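Local structure of nitrate transport protein (Xanthomonas axonopodis pv. citri, 3KSX) at residues 26-38 / 57-71. The protein probably binds alkanesulfonates in the periplasm for uptake by an ABC transporter, and is seen here with the sulfonate buffer MOPS bound. Sequence-based numbering, arbitrary orientation.
With MPO (3[N-morpholino]propane sulfonic acid), chain B.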
ATOM      1  N   ALA A  26       5.236 -28.809  13.652  1.00 57.06           N
ATOM      2  CA  ALA A  26       6.050 -28.310  12.531  1.00 55.33           C
ATOM      3  C   ALA A  26       5.946 -26.770  12.293  1.00 53.72           C
ATOM      4  O   ALA A  26       5.256 -26.043  13.037  1.00 53.60           O
ATOM      5  CB  ALA A  26       5.672 -29.101  11.252  1.00 55.34           C
ATOM      6  N   GLU A  27       6.704 -26.297  11.295  1.00 51.05           N
ATOM      7  CA  GLU A  27       6.549 -24.984  10.660  1.00 47.82           C
ATOM      8  C   GLU A  27       6.421 -25.322   9.175  1.00 45.14           C
ATOM      9  O   GLU A  27       6.749 -26.433   8.765  1.00 45.08           O
ATOM     10  CB  GLU A  27       7.781 -24.105  10.884  1.00 47.95           C
ATOM     11  CG  GLU A  27       8.358 -24.203  12.278  1.00 51.07           C
ATOM     12  CD  GLU A  27       9.492 -23.227  12.501  1.00 54.50           C
ATOM     13  OE1 GLU A  27      10.561 -23.398  11.875  1.00 55.29           O
ATOM     14  OE2 GLU A  27       9.309 -22.298  13.313  1.00 54.00           O
ATOM     15  N   PRO A  28       5.924 -24.400   8.356  1.00 41.97           N
ATOM     16  CA  PRO A  28       5.667 -24.837   6.987  1.00 40.03           C
ATOM     17  C   PRO A  28       6.916 -25.118   6.172  1.00 38.16           C
ATOM     18  O   PRO A  28       8.004 -24.648   6.519  1.00 37.13           O
ATOM     19  CB  PRO A  28       4.909 -23.661   6.386  1.00 40.31           C
ATOM     20  CG  PRO A  28       5.316 -22.540   7.244  1.00 39.69           C
ATOM     21  CD  PRO A  28       5.425 -23.044   8.590  1.00 41.05           C
ATOM     22  N   ALA A  29       6.741 -25.880   5.088  1.00 36.15           N
ATOM     23  CA  ALA A  29       7.831 -26.175   4.163  1.00 34.72           C
ATOM     24  C   ALA A  29       8.265 -24.887   3.442  1.00 34.33           C
ATOM     25  O   ALA A  29       9.460 -24.690   3.159  1.00 31.51           O
ATOM     26  CB  ALA A  29       7.385 -27.175   3.136  1.00 34.88           C
ATOM     27  N   GLN A  30       7.299 -24.003   3.171  1.00 33.10           N
ATOM     28  CA  GLN A  30       7.580 -22.867   2.316  1.00 31.68           C
ATOM     29  C   GLN A  30       6.680 -21.664   2.717  1.00 31.07           C
ATOM     30  O   GLN A  30       5.541 -21.851   3.191  1.00 30.40           O
ATOM     31  CB  GLN A  30       7.328 -23.238   0.842  1.00 33.45           C
ATOM     32  CG  GLN A  30       7.907 -22.150  -0.078  1.00 39.71           C
ATOM     33  CD  GLN A  30       7.724 -22.394  -1.586  1.00 44.18           C
ATOM     34  OE1 GLN A  30       6.805 -23.098  -2.018  1.00 46.82           O
ATOM     35  NE2 GLN A  30       8.586 -21.763  -2.385  1.00 46.86           N
ATOM     36  N   LEU A  31       7.202 -20.452   2.527  1.00 28.85           N
ATOM     37  CA  LEU A  31       6.407 -19.230   2.666  1.00 27.51           C
ATOM     38  C   LEU A  31       6.702 -18.423   1.419  1.00 27.17           C
ATOM     39  O   LEU A  31       7.829 -17.914   1.276  1.00 27.78           O
ATOM     40  CB  LEU A  31       6.843 -18.446   3.905  1.00 27.30           C
ATOM     41  CG  LEU A  31       6.288 -16.993   3.951  1.00 26.72           C
ATOM     42  CD1 LEU A  31       4.738 -16.960   3.861  1.00 25.33           C
ATOM     43  CD2 LEU A  31       6.775 -16.308   5.182  1.00 23.92           C
ATOM     44  N   ARG A  32       5.733 -18.313   0.507  1.00 24.97           N
ATOM     45  CA  ARG A  32       5.878 -17.482  -0.661  1.00 23.99           C
ATOM     46  C   ARG A  32       5.144 -16.195  -0.295  1.00 23.27           C
ATOM     47  O   ARG A  32       3.907 -16.237  -0.127  1.00 21.16           O
ATOM     48  CB  ARG A  32       5.195 -18.119  -1.899  1.00 24.29           C
ATOM     49  CG  ARG A  32       5.987 -19.321  -2.489  1.00 25.70           C
ATOM     50  CD  ARG A  32       5.471 -19.903  -3.850  1.00 30.68           C
ATOM     51  NE  ARG A  32       5.133 -18.880  -4.807  1.00 29.75           N
ATOM     52  CZ  ARG A  32       5.882 -18.321  -5.771  1.00 29.95           C
ATOM     53  NH1 ARG A  32       7.129 -18.637  -5.994  1.00 31.73           N
ATOM     54  NH2 ARG A  32       5.316 -17.391  -6.569  1.00 34.31           N
ATOM     55  N   ILE A  33       5.927 -15.135  -0.011  1.00 22.19           N
ATOM     56  CA  ILE A  33       5.383 -13.879   0.544  1.00 22.50           C
ATOM     57  C   ILE A  33       5.470 -12.737  -0.478  1.00 22.17           C
ATOM     58  O   ILE A  33       6.502 -12.526  -1.120  1.00 23.17           O
ATOM     59  CB  ILE A  33       6.014 -13.577   1.908  1.00 23.78           C
ATOM     60  CG1 ILE A  33       5.708 -12.196   2.408  1.00 24.14           C
ATOM     61  CG2 ILE A  33       7.554 -13.782   1.861  1.00 23.25           C
ATOM     62  CD1 ILE A  33       6.204 -11.927   3.843  1.00 25.34           C
ATOM     63  N   GLY A  34       4.361 -12.055  -0.725  1.00 22.13           N
ATOM     64  CA  GLY A  34       4.401 -10.961  -1.640  1.00 20.20           C
ATOM     65  C   GLY A  34       4.722  -9.625  -0.987  1.00 22.90           C
ATOM     66  O   GLY A  34       4.358  -9.356   0.158  1.00 22.73           O
ATOM     67  N   TYR A  35       5.396  -8.777  -1.764  1.00 22.35           N
ATOM     68  CA  TYR A  35       5.750  -7.471  -1.286  1.00 24.65           C
ATOM     69  C   TYR A  35       5.801  -6.479  -2.448  1.00 24.54           C
ATOM     70  O   TYR A  35       5.705  -6.896  -3.588  1.00 24.83           O
ATOM     71  CB  TYR A  35       7.093  -7.543  -0.527  1.00 23.70           C
ATOM     72  CG  TYR A  35       8.286  -7.564  -1.444  1.00 23.79           C
ATOM     73  CD1 TYR A  35       8.607  -8.694  -2.211  1.00 21.30           C
ATOM     74  CD2 TYR A  35       9.083  -6.420  -1.601  1.00 27.22           C
ATOM     75  CE1 TYR A  35       9.757  -8.698  -3.060  1.00 28.66           C
ATOM     76  CE2 TYR A  35      10.203  -6.419  -2.446  1.00 30.17           C
ATOM     77  CZ  TYR A  35      10.514  -7.533  -3.167  1.00 28.73           C
ATOM     78  OH  TYR A  35      11.592  -7.457  -4.014  1.00 30.95           O
ATOM     79  N   GLN A  36       5.828  -5.184  -2.105  1.00 23.83           N
ATOM     80  CA  GLN A  36       5.885  -4.062  -3.002  1.00 24.03           C
ATOM     81  C   GLN A  36       7.200  -3.378  -2.673  1.00 25.38           C
ATOM     82  O   GLN A  36       7.475  -3.136  -1.514  1.00 27.91           O
ATOM     83  CB  GLN A  36       4.729  -3.066  -2.710  1.00 22.60           C
ATOM     84  CG  GLN A  36       3.379  -3.695  -2.997  1.00 22.13           C
ATOM     85  CD  GLN A  36       2.234  -2.738  -2.797  1.00 20.24           C
ATOM     86  OE1 GLN A  36       2.239  -1.627  -3.302  1.00 22.98           O
ATOM     87  NE2 GLN A  36       1.269  -3.169  -2.050  1.00 22.56           N
ATOM     88  N   LYS A  37       8.002  -3.095  -3.697  1.00 27.94           N
ATOM     89  CA  LYS A  37       9.277  -2.350  -3.522  1.00 31.16           C
ATOM     90  C   LYS A  37       9.128  -1.016  -2.793  1.00 32.96           C
ATOM     91  O   LYS A  37      10.042  -0.590  -2.044  1.00 34.28           O
ATOM     92  CB  LYS A  37      10.003  -2.162  -4.868  1.00 31.83           C
ATOM     93  CG  LYS A  37      10.791  -3.418  -5.389  1.00 37.42           C
ATOM     94  CD  LYS A  37      11.869  -3.028  -6.452  1.00 44.01           C
ATOM     95  CE  LYS A  37      13.083  -4.008  -6.488  1.00 50.80           C
ATOM     96  NZ  LYS A  37      14.360  -3.243  -6.860  1.00 51.90           N
ATOM     97  N   ALA A  38       7.989  -0.367  -2.948  1.00 32.60           N
ATOM     98  CA  ALA A  38       7.718   0.849  -2.189  1.00 36.18           C
ATOM     99  C   ALA A  38       7.861   0.749  -0.669  1.00 37.32           C
ATOM    100  O   ALA A  38       8.169   1.761   0.016  1.00 38.66           O
ATOM    101  CB  ALA A  38       6.284   1.431  -2.562  1.00 34.62           C
ATOM    102  N   ARG A  57      14.125 -23.783   8.811  1.00 33.35           N
ATOM    103  CA  ARG A  57      13.477 -24.936   8.196  1.00 34.57           C
ATOM    104  C   ARG A  57      12.363 -24.589   7.160  1.00 34.64           C
ATOM    105  O   ARG A  57      11.655 -25.465   6.664  1.00 36.12           O
ATOM    106  CB  ARG A  57      12.932 -25.804   9.311  1.00 35.95           C
ATOM    107  CG  ARG A  57      14.026 -26.427  10.212  1.00 38.07           C
ATOM    108  CD  ARG A  57      13.410 -26.873  11.537  1.00 47.67           C
ATOM    109  NE  ARG A  57      12.710 -25.774  12.255  1.00 53.74           N
ATOM    110  CZ  ARG A  57      13.297 -24.864  13.066  1.00 56.44           C
ATOM    111  NH1 ARG A  57      14.613 -24.880  13.288  1.00 55.45           N
ATOM    112  NH2 ARG A  57      12.579 -23.904  13.661  1.00 55.84           N
ATOM    113  N   THR A  58      12.226 -23.301   6.841  1.00 32.33           N
ATOM    114  CA  THR A  58      11.208 -22.823   5.919  1.00 29.50           C
ATOM    115  C   THR A  58      11.881 -22.123   4.732  1.00 28.97           C
ATOM    116  O   THR A  58      12.748 -21.257   4.895  1.00 29.10           O
ATOM    117  CB  THR A  58      10.225 -21.894   6.662  1.00 30.08           C
ATOM    118  OG1 THR A  58       9.604 -22.623   7.722  1.00 28.30           O
ATOM    119  CG2 THR A  58       9.106 -21.438   5.726  1.00 29.80           C
ATOM    120  N   LYS A  59      11.528 -22.523   3.522  1.00 28.44           N
ATOM    121  CA  LYS A  59      12.065 -21.881   2.326  1.00 28.90           C
ATOM    122  C   LYS A  59      11.259 -20.584   2.199  1.00 30.28           C
ATOM    123  O   LYS A  59      10.025 -20.651   2.065  1.00 30.79           O
ATOM    124  CB  LYS A  59      11.781 -22.769   1.092  1.00 29.56           C
ATOM    125  CG  LYS A  59      12.324 -22.245  -0.239  1.00 34.92           C
ATOM    126  CD  LYS A  59      11.667 -22.994  -1.458  1.00 43.00           C
ATOM    127  CE  LYS A  59      12.340 -22.763  -2.802  1.00 49.27           C
ATOM    128  NZ  LYS A  59      11.735 -21.667  -3.714  1.00 53.80           N
ATOM    129  N   ILE A  60      11.941 -19.448   2.245  1.00 29.53           N
ATOM    130  CA  ILE A  60      11.266 -18.155   2.115  1.00 29.13           C
ATOM    131  C   ILE A  60      11.513 -17.672   0.737  1.00 30.08           C
ATOM    132  O   ILE A  60      12.669 -17.561   0.311  1.00 28.73           O
ATOM    133  CB  ILE A  60      11.891 -17.106   3.060  1.00 31.36           C
ATOM    134  CG1 ILE A  60      11.992 -17.618   4.517  1.00 29.33           C
ATOM    135  CG2 ILE A  60      11.119 -15.785   3.030  1.00 29.22           C
ATOM    136  CD1 ILE A  60      10.759 -17.797   5.261  1.00 29.04           C
ATOM    137  N   THR A  61      10.432 -17.357   0.030  1.00 29.37           N
ATOM    138  CA  THR A  61      10.502 -16.841  -1.301  1.00 26.77           C
ATOM    139  C   THR A  61       9.700 -15.497  -1.395  1.00 28.17           C
ATOM    140  O   THR A  61       8.432 -15.486  -1.326  1.00 26.51           O
ATOM    141  CB  THR A  61       9.829 -17.814  -2.254  1.00 28.92           C
ATOM    142  OG1 THR A  61      10.438 -19.112  -2.141  1.00 32.63           O
ATOM    143  CG2 THR A  61       9.955 -17.324  -3.689  1.00 27.30           C
ATOM    144  N   TRP A  62      10.442 -14.405  -1.606  1.00 27.91           N
ATOM    145  CA  TRP A  62       9.823 -13.073  -1.748  1.00 27.33           C
ATOM    146  C   TRP A  62       9.455 -12.874  -3.186  1.00 27.24           C
ATOM    147  O   TRP A  62      10.254 -13.147  -4.078  1.00 29.07           O
ATOM    148  CB  TRP A  62      10.830 -11.997  -1.361  1.00 27.02           C
ATOM    149  CG  TRP A  62      11.134 -11.919   0.070  1.00 27.76           C
ATOM    150  CD1 TRP A  62      12.124 -12.618   0.727  1.00 27.56           C
ATOM    151  CD2 TRP A  62      10.422 -11.195   1.092  1.00 28.96           C
ATOM    152  NE1 TRP A  62      12.104 -12.313   2.067  1.00 25.60           N
ATOM    153  CE2 TRP A  62      11.073 -11.453   2.319  1.00 29.90           C
ATOM    154  CE3 TRP A  62       9.358 -10.285   1.082  1.00 27.00           C
ATOM    155  CZ2 TRP A  62      10.661 -10.878   3.530  1.00 25.06           C
ATOM    156  CZ3 TRP A  62       8.942  -9.721   2.263  1.00 32.75           C
ATOM    157  CH2 TRP A  62       9.601 -10.027   3.498  1.00 29.73           C
ATOM    158  N   VAL A  63       8.279 -12.335  -3.441  1.00 24.61           N
ATOM    159  CA  VAL A  63       7.795 -12.166  -4.798  1.00 24.33           C
ATOM    160  C   VAL A  63       7.307 -10.714  -4.893  1.00 24.55           C
ATOM    161  O   VAL A  63       6.377 -10.321  -4.206  1.00 24.33           O
ATOM    162  CB  VAL A  63       6.619 -13.163  -5.129  1.00 25.87           C
ATOM    163  CG1 VAL A  63       6.015 -12.862  -6.504  1.00 24.08           C
ATOM    164  CG2 VAL A  63       7.019 -14.660  -4.961  1.00 24.00           C
ATOM    165  N   GLU A  64       7.918  -9.909  -5.777  1.00 24.00           N
ATOM    166  CA  GLU A  64       7.536  -8.533  -5.938  1.00 22.80           C
ATOM    167  C   GLU A  64       6.311  -8.277  -6.842  1.00 24.82           C
ATOM    168  O   GLU A  64       6.176  -8.958  -7.870  1.00 23.86           O
ATOM    169  CB  GLU A  64       8.769  -7.832  -6.564  1.00 27.11           C
ATOM    170  CG  GLU A  64       8.510  -6.392  -6.851  1.00 31.68           C
ATOM    171  CD  GLU A  64       9.385  -5.846  -7.954  1.00 47.35           C
ATOM    172  OE1 GLU A  64      10.631  -5.802  -7.730  1.00 46.09           O
ATOM    173  OE2 GLU A  64       8.794  -5.469  -9.033  1.00 53.22           O
ATOM    174  N   PHE A  65       5.439  -7.328  -6.449  1.00 22.40           N
ATOM    175  CA  PHE A  65       4.272  -6.845  -7.219  1.00 22.04           C
ATOM    176  C   PHE A  65       4.344  -5.342  -7.400  1.00 21.78           C
ATOM    177  O   PHE A  65       4.907  -4.636  -6.503  1.00 22.15           O
ATOM    178  CB  PHE A  65       2.991  -7.242  -6.455  1.00 21.60           C
ATOM    179  CG  PHE A  65       2.817  -8.698  -6.358  1.00 21.54           C
ATOM    180  CD1 PHE A  65       2.226  -9.372  -7.405  1.00 20.92           C
ATOM    181  CD2 PHE A  65       3.441  -9.431  -5.344  1.00 18.13           C
ATOM    182  CE1 PHE A  65       2.151 -10.820  -7.367  1.00 18.65           C
ATOM    183  CE2 PHE A  65       3.350 -10.809  -5.246  1.00 16.74           C
ATOM    184  CZ  PHE A  65       2.722 -11.534  -6.272  1.00 19.98           C
ATOM    185  N   PRO A  66       3.803  -4.823  -8.546  1.00 21.77           N
ATOM    186  CA  PRO A  66       3.786  -3.376  -8.841  1.00 22.77           C
ATOM    187  C   PRO A  66       2.974  -2.557  -7.813  1.00 22.00           C
ATOM    188  O   PRO A  66       3.340  -1.436  -7.483  1.00 22.96           O
ATOM    189  CB  PRO A  66       3.198  -3.264 -10.252  1.00 23.62           C
ATOM    190  CG  PRO A  66       2.764  -4.578 -10.646  1.00 23.60           C
ATOM    191  CD  PRO A  66       3.315  -5.636  -9.665  1.00 21.32           C
ATOM    192  N   ALA A  67       1.937  -3.167  -7.272  1.00 21.86           N
ATOM    193  CA  ALA A  67       1.036  -2.513  -6.328  1.00 21.31           C
ATOM    194  C   ALA A  67       0.161  -3.601  -5.694  1.00 20.35           C
ATOM    195  O   ALA A  67       0.350  -4.776  -5.927  1.00 20.53           O
ATOM    196  CB  ALA A  67       0.119  -1.476  -7.081  1.00 20.07           C
ATOM    197  N   GLY A  68      -0.765  -3.185  -4.826  1.00 20.62           N
ATOM    198  CA  GLY A  68      -1.575  -4.099  -3.984  1.00 20.28           C
ATOM    199  C   GLY A  68      -2.597  -4.938  -4.700  1.00 22.29           C
ATOM    200  O   GLY A  68      -2.747  -6.122  -4.375  1.00 23.09           O
ATOM    201  N   PRO A  69      -3.338  -4.353  -5.680  1.00 21.13           N
ATOM    202  CA  PRO A  69      -4.344  -5.156  -6.368  1.00 22.77           C
ATOM    203  C   PRO A  69      -3.715  -6.366  -7.110  1.00 20.40           C
ATOM    204  O   PRO A  69      -4.263  -7.412  -7.063  1.00 21.03           O
ATOM    205  CB  PRO A  69      -4.950  -4.162  -7.390  1.00 22.80           C
ATOM    206  CG  PRO A  69      -4.775  -2.780  -6.577  1.00 21.66           C
ATOM    207  CD  PRO A  69      -3.369  -2.941  -6.109  1.00 22.97           C
ATOM    208  N   GLN A  70      -2.502  -6.164  -7.622  1.00 19.13           N
ATOM    209  CA  GLN A  70      -1.729  -7.177  -8.331  1.00 19.02           C
ATOM    210  C   GLN A  70      -1.397  -8.311  -7.400  1.00 20.70           C
ATOM    211  O   GLN A  70      -1.617  -9.515  -7.730  1.00 21.90           O
ATOM    212  CB  GLN A  70      -0.478  -6.560  -8.990  1.00 18.34           C
ATOM    213  CG  GLN A  70      -0.816  -5.608 -10.179  1.00 23.70           C
ATOM    214  CD  GLN A  70      -0.918  -4.188  -9.755  1.00 26.57           C
ATOM    215  OE1 GLN A  70      -1.272  -3.891  -8.607  1.00 21.22           O
ATOM    216  NE2 GLN A  70      -0.576  -3.285 -10.667  1.00 19.00           N
ATOM    217  N   LEU A  71      -0.890  -7.920  -6.224  1.00 20.60           N
ATOM    218  CA  LEU A  71      -0.516  -8.800  -5.129  1.00 22.07           C
ATOM    219  C   LEU A  71      -1.697  -9.574  -4.608  1.00 22.22           C
ATOM    220  O   LEU A  71      -1.555 -10.781  -4.358  1.00 21.02           O
ATOM    221  CB  LEU A  71       0.066  -7.947  -4.011  1.00 21.43           C
ATOM    222  CG  LEU A  71       0.729  -8.767  -2.837  1.00 19.03           C
ATOM    223  CD1 LEU A  71       1.796  -7.967  -2.168  1.00 19.63           C
ATOM    224  CD2 LEU A  71      -0.303  -9.200  -1.889  1.00 18.71           C
TER
HETATM  225  S1  MPO B 325      -1.680  -0.425  -2.498  1.00 19.88           S
HETATM  226  O1  MPO B 325      -1.193  -1.661  -1.881  1.00 20.57           O
HETATM  227  O2  MPO B 325      -1.799  -0.695  -3.955  1.00 18.91           O
HETATM  228  O4  MPO B 325       3.070   3.812   2.482  1.00 49.25           O
HETATM  229  N1  MPO B 325       1.381   2.445   0.559  1.00 41.89           N
HETATM  230  C1  MPO B 325      -0.421   0.724  -2.304  1.00 21.75           C
HETATM  231  O3  MPO B 325      -2.949   0.188  -1.996  1.00 18.42           O
HETATM  232  C2  MPO B 325      -0.186   0.951  -0.806  1.00 28.22           C
HETATM  233  C3  MPO B 325       0.996   1.945  -0.758  1.00 36.23           C
HETATM  234  C4  MPO B 325       1.517   3.903   0.573  1.00 42.48           C
HETATM  235  C5  MPO B 325       1.862   4.407   1.982  1.00 47.35           C
HETATM  236  C6  MPO B 325       3.208   2.399   2.216  1.00 48.63           C
HETATM  237  C7  MPO B 325       2.770   2.009   0.784  1.00 46.48           C
HETATM  238  O   HOH W   1       3.614  -0.050  -5.216  1.00 24.43           O
HETATM  239  O   HOH W   2       7.109  -3.246  -6.254  1.00 32.94           O
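Strands 30-36 and 59-65 pair in parallel, their axes 4.6 Å apart at closest approach and inclined by 36°, with backbone hydrogen bonds running from Lys59 N to Ala29 O through to Phe65 N to Tyr35 O. On the face bearing Ile33, Tyr35 and Trp62, CG2 of Ile33 lies over the ring face of the indole, 4.0 Å from the centroid of its six-membered ring, a CH-pi contact. The edge of the same indole meets the face of Tyr35 in an offset edge-to-face pair, planes at 90°. Trp62 CE3 comes to 3.7 Å from Tyr35 CD1. Tyr35 reaches this place because its CG sits between backbone N and carbonyl carbon (chi1 80°), turning the ring across the backbone of the neighbouring strand at Val63 and Glu64, with its far end beside Glu64 CB. Leu51 and Lys46 also touch Trp62, placing helices 50-54 and 40-48 on this face. Across the sheet, Gln30 NE2 donates to Thr61 OG1 at 3.2 Å, while Arg32 lays a guanidinium face against Val63 CG2 and sends NE to Ser79 O. Before the strands, Arg57 NH2 forms a salt bridge with Glu27 OE1 (2.7 Å), meeting it from above the carboxylate plane. At the C-terminal ends, Gln36 NE2 donates to MPO O1 in a nearly straight bond (2.9 Å). Gly68 N donates to MPO O2 (2.8 Å); a water links Gln36 OE1 with Pro66 O. Gly86 N and Ser141 N bind the ligand too. Helices 40-48 and 50-54 join the strands in a right-handed beta-alpha-beta crossover; the turn after the second strand then presents the N-terminus of helix 68-76, through Gly68 N, to the sulfonate, as in periplasmic binding proteins.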